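Side-chain contacts in putative exported protein (Peptoclostridium difficile, PDB 5TTA), which is of unknown function but belongs to the DUF5780 family of the E-set clan and is probably exported from the cell: residues N176-A179 / P180-Q184; K236-N240 / S241-N245. All blocks are in the same frame, centred on the assembly; numbering follows the deposited sequence.

Interaction 1. Residues N176-A179 / P180-Q184; sequences NAIA and PGKNQ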
ATOM      1  N   ASN A 176      10.027  -0.035  10.319  1.00 26.51           N
ATOM      2  CA  ASN A 176       9.476   0.609  11.504  1.00 27.90           C
ATOM      3  C   ASN A 176       9.536  -0.260  12.761  1.00 25.23           C
ATOM      4  O   ASN A 176       8.841   0.043  13.731  1.00 27.46           O
ATOM      5  CB  ASN A 176       8.023   1.012  11.254  1.00 35.89           C
ATOM      6  CG  ASN A 176       7.912   2.198  10.359  1.00 44.02           C
ATOM      7  OD1 ASN A 176       8.300   3.300  10.736  1.00 47.47           O
ATOM      8  ND2 ASN A 176       7.400   1.986   9.154  1.00 47.73           N
ATOM      9  N   ALA A 177      10.342  -1.312  12.771  1.00 27.00           N
ATOM     10  CA  ALA A 177      10.341  -2.234  13.904  1.00 25.39           C
ATOM     11  C   ALA A 177      10.964  -1.593  15.151  1.00 31.25           C
ATOM     12  O   ALA A 177      11.764  -0.650  15.073  1.00 25.44           O
ATOM     13  CB  ALA A 177      11.103  -3.507  13.548  1.00 29.05           C
ATOM     14  N   ILE A 178      10.576  -2.114  16.315  1.00 25.76           N
ATOM     15  CA  ILE A 178      11.203  -1.736  17.579  1.00 24.16           C
ATOM     16  C   ILE A 178      12.538  -2.467  17.672  1.00 31.06           C
ATOM     17  O   ILE A 178      12.574  -3.701  17.721  1.00 26.99           O
ATOM     18  CB  ILE A 178      10.309  -2.075  18.785  1.00 19.05           C
ATOM     19  CG1 ILE A 178       8.937  -1.396  18.656  1.00 27.15           C
ATOM     20  CG2 ILE A 178      10.984  -1.609  20.050  1.00 19.64           C
ATOM     21  CD1 ILE A 178       7.898  -1.864  19.676  1.00 25.77           C
ATOM     22  N   ALA A 179      13.634  -1.705  17.704  1.00 23.57           N
ATOM     23  CA  ALA A 179      14.975  -2.281  17.661  1.00 27.44           C
ATOM     24  C   ALA A 179      15.294  -2.984  18.976  1.00 27.43           C
ATOM     25  O   ALA A 179      14.700  -2.663  20.011  1.00 22.99           O
ATOM     26  CB  ALA A 179      16.003  -1.190  17.380  1.00 27.40           C
ATOM     27  N   PRO A 180      16.226  -3.956  18.968  1.00 27.41           N
ATOM     28  CA  PRO A 180      16.609  -4.606  20.236  1.00 29.56           C
ATOM     29  C   PRO A 180      17.126  -3.580  21.242  1.00 32.69           C
ATOM     30  O   PRO A 180      17.881  -2.672  20.894  1.00 29.14           O
ATOM     31  CB  PRO A 180      17.717  -5.596  19.826  1.00 31.87           C
ATOM     32  CG  PRO A 180      17.539  -5.807  18.362  1.00 32.68           C
ATOM     33  CD  PRO A 180      16.909  -4.547  17.803  1.00 31.08           C
ATOM     34  N   GLY A 181      16.697  -3.724  22.499  1.00 25.74           N
ATOM     35  CA  GLY A 181      17.037  -2.788  23.556  1.00 30.30           C
ATOM     36  C   GLY A 181      16.242  -1.491  23.595  1.00 26.15           C
ATOM     37  O   GLY A 181      16.319  -0.771  24.604  1.00 30.25           O
ATOM     38  N   LYS A 182      15.476  -1.167  22.557  1.00 27.80           N
ATOM     39  CA  LYS A 182      14.724   0.093  22.526  1.00 25.03           C
ATOM     40  C   LYS A 182      13.686   0.196  23.652  1.00 27.64           C
ATOM     41  O   LYS A 182      12.893  -0.723  23.887  1.00 23.08           O
ATOM     42  CB  LYS A 182      14.047   0.227  21.162  1.00 30.67           C
ATOM     43  CG  LYS A 182      13.146   1.439  20.963  1.00 29.64           C
ATOM     44  CD  LYS A 182      13.914   2.702  20.701  1.00 35.77           C
ATOM     45  CE  LYS A 182      12.992   3.742  20.068  1.00 37.09           C
ATOM     46  NZ  LYS A 182      13.822   4.813  19.465  1.00 47.77           N
ATOM     47  N   ASN A 183      13.669   1.338  24.342  1.00 23.25           N
ATOM     48  CA  ASN A 183      12.536   1.722  25.183  1.00 19.76           C
ATOM     49  C   ASN A 183      11.651   2.690  24.407  1.00 22.34           C
ATOM     50  O   ASN A 183      12.159   3.654  23.825  1.00 20.23           O
ATOM     51  CB  ASN A 183      13.019   2.415  26.467  1.00 24.20           C
ATOM     52  CG  ASN A 183      14.031   1.599  27.225  1.00 34.87           C
ATOM     53  OD1 ASN A 183      15.095   2.095  27.590  1.00 47.90           O
ATOM     54  ND2 ASN A 183      13.705   0.346  27.475  1.00 27.42           N
ATOM     55  N   GLN A 184      10.341   2.459  24.386  1.00 22.48           N
ATOM     56  CA  GLN A 184       9.477   3.485  23.794  1.00 26.87           C
ATOM     57  C   GLN A 184       8.083   3.416  24.389  1.00 25.83           C
ATOM     58  O   GLN A 184       7.644   2.372  24.871  1.00 23.53           O
ATOM     59  CB  GLN A 184       9.398   3.372  22.272  1.00 26.29           C
ATOM     60  CG  GLN A 184       8.757   2.144  21.734  1.00 27.88           C
ATOM     61  CD  GLN A 184       8.785   2.131  20.213  1.00 35.88           C
ATOM     62  OE1 GLN A 184       9.849   2.287  19.601  1.00 34.63           O
ATOM     63  NE2 GLN A 184       7.616   1.974  19.596  1.00 28.18           N
TER

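Interaction 2. Residues K236-N240 / S241-N245; sequences KEVSN and SVLEN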
ATOM      1  N   LYS A 236     -13.246  -9.384  36.130  1.00 22.96           N
ATOM      2  CA  LYS A 236     -13.193  -9.787  37.532  1.00 30.18           C
ATOM      3  C   LYS A 236     -12.696  -8.639  38.400  1.00 26.52           C
ATOM      4  O   LYS A 236     -11.829  -7.868  37.986  1.00 24.55           O
ATOM      5  CB  LYS A 236     -12.255 -10.976  37.732  1.00 34.67           C
ATOM      6  CG  LYS A 236     -12.398 -12.080  36.716  1.00 45.32           C
ATOM      7  CD  LYS A 236     -13.527 -13.022  37.074  1.00 52.40           C
ATOM      8  CE  LYS A 236     -13.229 -14.442  36.582  1.00 60.20           C
ATOM      9  NZ  LYS A 236     -12.180 -15.170  37.391  1.00 66.40           N
ATOM     10  N   GLU A 237     -13.209  -8.577  39.625  1.00 29.67           N
ATOM     11  CA  GLU A 237     -12.715  -7.628  40.616  1.00 37.23           C
ATOM     12  C   GLU A 237     -11.291  -7.997  41.047  1.00 33.06           C
ATOM     13  O   GLU A 237     -10.927  -9.170  41.120  1.00 33.94           O
ATOM     14  CB  GLU A 237     -13.661  -7.598  41.826  1.00 39.33           C
ATOM     15  CG  GLU A 237     -13.479  -6.388  42.738  1.00 52.86           C
ATOM     16  CD  GLU A 237     -14.616  -6.199  43.737  1.00 65.47           C
ATOM     17  OE1 GLU A 237     -15.627  -6.930  43.654  1.00 66.01           O
ATOM     18  OE2 GLU A 237     -14.492  -5.312  44.612  1.00 67.47           O
ATOM     19  N   VAL A 238     -10.479  -6.975  41.319  1.00 29.69           N
ATOM     20  CA  VAL A 238      -9.063  -7.128  41.655  1.00 29.48           C
ATOM     21  C   VAL A 238      -8.762  -6.240  42.854  1.00 32.26           C
ATOM     22  O   VAL A 238      -9.300  -5.133  42.955  1.00 27.36           O
ATOM     23  CB  VAL A 238      -8.157  -6.737  40.471  1.00 26.07           C
ATOM     24  CG1 VAL A 238      -6.664  -6.764  40.886  1.00 22.15           C
ATOM     25  CG2 VAL A 238      -8.398  -7.646  39.279  1.00 26.45           C
ATOM     26  N   SER A 239      -7.902  -6.711  43.759  1.00 24.03           N
ATOM     27  CA  SER A 239      -7.619  -5.943  44.966  1.00 26.33           C
ATOM     28  C   SER A 239      -6.786  -4.700  44.636  1.00 27.97           C
ATOM     29  O   SER A 239      -6.097  -4.618  43.609  1.00 23.33           O
ATOM     30  CB  SER A 239      -6.897  -6.801  46.012  1.00 33.97           C
ATOM     31  OG  SER A 239      -5.518  -6.935  45.700  1.00 29.07           O
ATOM     32  N   ASN A 240      -6.885  -3.695  45.510  1.00 36.47           N
ATOM     33  CA  ASN A 240      -6.151  -2.463  45.243  1.00 48.63           C
ATOM     34  C   ASN A 240      -4.654  -2.685  45.369  1.00 38.45           C
ATOM     35  O   ASN A 240      -3.881  -2.060  44.640  1.00 37.25           O
ATOM     36  CB  ASN A 240      -6.615  -1.339  46.172  1.00 53.12           C
ATOM     37  CG  ASN A 240      -7.857  -0.638  45.650  1.00 52.29           C
ATOM     38  OD1 ASN A 240      -8.983  -1.019  45.972  1.00 52.84           O
ATOM     39  ND2 ASN A 240      -7.657   0.377  44.818  1.00 54.82           N
ATOM     40  N   SER A 241      -4.239  -3.607  46.238  1.00 40.82           N
ATOM     41  CA  SER A 241      -2.817  -3.912  46.383  1.00 42.38           C
ATOM     42  C   SER A 241      -2.239  -4.501  45.106  1.00 29.56           C
ATOM     43  O   SER A 241      -1.154  -4.101  44.663  1.00 33.40           O
ATOM     44  CB  SER A 241      -2.591  -4.875  47.544  1.00 43.55           C
ATOM     45  OG  SER A 241      -1.278  -5.387  47.461  1.00 52.11           O
ATOM     46  N   VAL A 242      -2.951  -5.456  44.501  1.00 24.11           N
ATOM     47  CA  VAL A 242      -2.524  -6.011  43.217  1.00 23.06           C
ATOM     48  C   VAL A 242      -2.460  -4.919  42.145  1.00 25.53           C
ATOM     49  O   VAL A 242      -1.471  -4.812  41.407  1.00 21.07           O
ATOM     50  CB  VAL A 242      -3.446  -7.163  42.794  1.00 23.05           C
ATOM     51  CG1 VAL A 242      -3.176  -7.540  41.346  1.00 21.85           C
ATOM     52  CG2 VAL A 242      -3.218  -8.418  43.734  1.00 26.56           C
ATOM     53  N   LEU A 243      -3.520  -4.105  42.021  1.00 23.41           N
ATOM     54  CA  LEU A 243      -3.504  -3.078  40.979  1.00 21.94           C
ATOM     55  C   LEU A 243      -2.383  -2.067  41.210  1.00 21.72           C
ATOM     56  O   LEU A 243      -1.642  -1.729  40.278  1.00 24.77           O
ATOM     57  CB  LEU A 243      -4.856  -2.382  40.888  1.00 23.91           C
ATOM     58  CG  LEU A 243      -6.000  -3.292  40.422  1.00 23.78           C
ATOM     59  CD1 LEU A 243      -7.353  -2.610  40.618  1.00 31.50           C
ATOM     60  CD2 LEU A 243      -5.815  -3.716  38.981  1.00 22.14           C
ATOM     61  N   GLU A 244      -2.242  -1.584  42.444  1.00 24.67           N
ATOM     62  CA  GLU A 244      -1.224  -0.575  42.724  1.00 36.34           C
ATOM     63  C   GLU A 244       0.183  -1.082  42.445  1.00 38.05           C
ATOM     64  O   GLU A 244       1.038  -0.310  42.008  1.00 35.22           O
ATOM     65  CB  GLU A 244      -1.320  -0.100  44.172  1.00 35.30           C
ATOM     66  CG  GLU A 244      -2.452   0.889  44.442  1.00 45.50           C
ATOM     67  CD  GLU A 244      -2.163   2.287  43.888  1.00 55.80           C
ATOM     68  OE1 GLU A 244      -3.117   2.982  43.467  1.00 53.41           O
ATOM     69  OE2 GLU A 244      -0.979   2.690  43.883  1.00 56.96           O
ATOM     70  N   ASN A 245       0.449  -2.367  42.677  1.00 28.71           N
ATOM     71  CA  ASN A 245       1.802  -2.890  42.555  1.00 32.37           C
ATOM     72  C   ASN A 245       1.994  -3.720  41.296  1.00 28.95           C
ATOM     73  O   ASN A 245       2.999  -4.430  41.181  1.00 26.17           O
ATOM     74  CB  ASN A 245       2.154  -3.703  43.803  1.00 37.51           C
ATOM     75  CG  ASN A 245       2.066  -2.870  45.061  1.00 45.27           C
ATOM     76  OD1 ASN A 245       2.677  -1.808  45.153  1.00 45.99           O
ATOM     77  ND2 ASN A 245       1.269  -3.323  46.019  1.00 49.28           N
TER

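Interaction 1. Residues N176-A179 / P180-Q184
Ala179 and Lys182 close a type II beta turn, with Pro180 and Gly181 at its two central positions. The turn leads the chain from the loop after helix 156-175 into strand 183-189.

One backbone hydrogen bond shuts the turn. Lys182 N donates to Ala179 O at 3.1 Å, with an N-H...O angle of 160°. Pro180 supplies the negative phi that its ring enforces, and Gly181 takes the positive phi of 79° that a type II turn needs at its third position. Around the turn, the backbones of Gly181 and Lys182 bond to Asn66, and Asn66 ND2 also donates to Ile178 O.

The apolar contacts gather on buried Ile178. Its two branches mainly serve different partners. CG2 lies anti to the backbone N and meets Lys182 CB at 3.7 Å, the two side chains crossing at about a right angle. The lysine thus adds the aliphatic root of its chain, while its end leads away. CG1 sits over the flat face of the Gln184 amide, with CD1 beside it near NE2.

The amide is polar, but its face meets the isoleucine by van der Waals contact alone. Gln184 starts with CG between the backbone N and the carbonyl carbon (chi1 65°), then runs extended back to the isoleucine. A hydrogen bond to Asp186 OD1 holds its NE2. The same NE2 lies 3.7 Å from Ile178 CG1 and 3.8 Å from Ile178 CD1.

Interaction 2. Residues K236-N240 / S241-N245
Val238 reaches forward from the loop to Val242 and Leu243 in the first turn of helix 240-244. Its CB already lies beside the leucine, 4.1 Å from Leu243 CG. From there CG1 carries the contact. This methyl is anti to the backbone N (chi1 174°), which sets it between the two helix side chains. It meets Val242 CG1 at 3.6 Å and Leu243 CG at the same distance. The valines cross at about a right angle. Leu243 CD2 also packs on Val238 CG1, whereas CD1 turns to the backbone, near Ser239 O and Val238 O. Beyond the two segments, Tyr82 of strand 72-82 touches both Val238 and Leu243, and Tyr205 and Ile207 of strand 205-215 also touch the leucine. The buried leucine thus lays the short helix on the sheet.

Ser239 supplies the polar start of the helix. Its OG sits between the backbone N and the carbonyl carbon (chi1 78°) and accepts from Val242 N at 3.2 Å. The bond is nearly straight, with an N-H...O angle of 168°. Ser239 O accepts from Leu243 N at 3.1 Å, so the serine takes two N-H groups of the first turn. Val242 CG2 lies 3.4 Å from Ser239 OG, beside the cap.

The next helical bond runs from Glu244 N to Asn240 O at 2.8 Å. Both side chains find polar partners beyond the segments: Asn240 ND2 bonds to Lys84 O, and Glu244 OE1 to Tyr205 OH. The arrangement is a serine N-cap, with an apolar contact between the residue before the cap and the fourth residue after it, as in a hydrophobic staple.

In the fold
Both contacts are local, and both lie at the surface with one buried residue each: Ile178 in interaction 1 and Leu243 in interaction 2. Their centres are 30 Å apart, their nearest atoms about 18 Å, and they do not touch. They serve different elements. Interaction 1 leads into strand 183-189, an outer strand of the three-stranded sheet within this chain. Interaction 2 starts the short helix 240-244, which rests on strands 72-82 and 205-215 of the other sheet. The turn is shut by a backbone bond alone, and its isoleucine meets an amide. The helix start uses a side-chain hydroxyl; between its own segments the apolar contacts are aliphatic, and tyrosines of the sheet touch them.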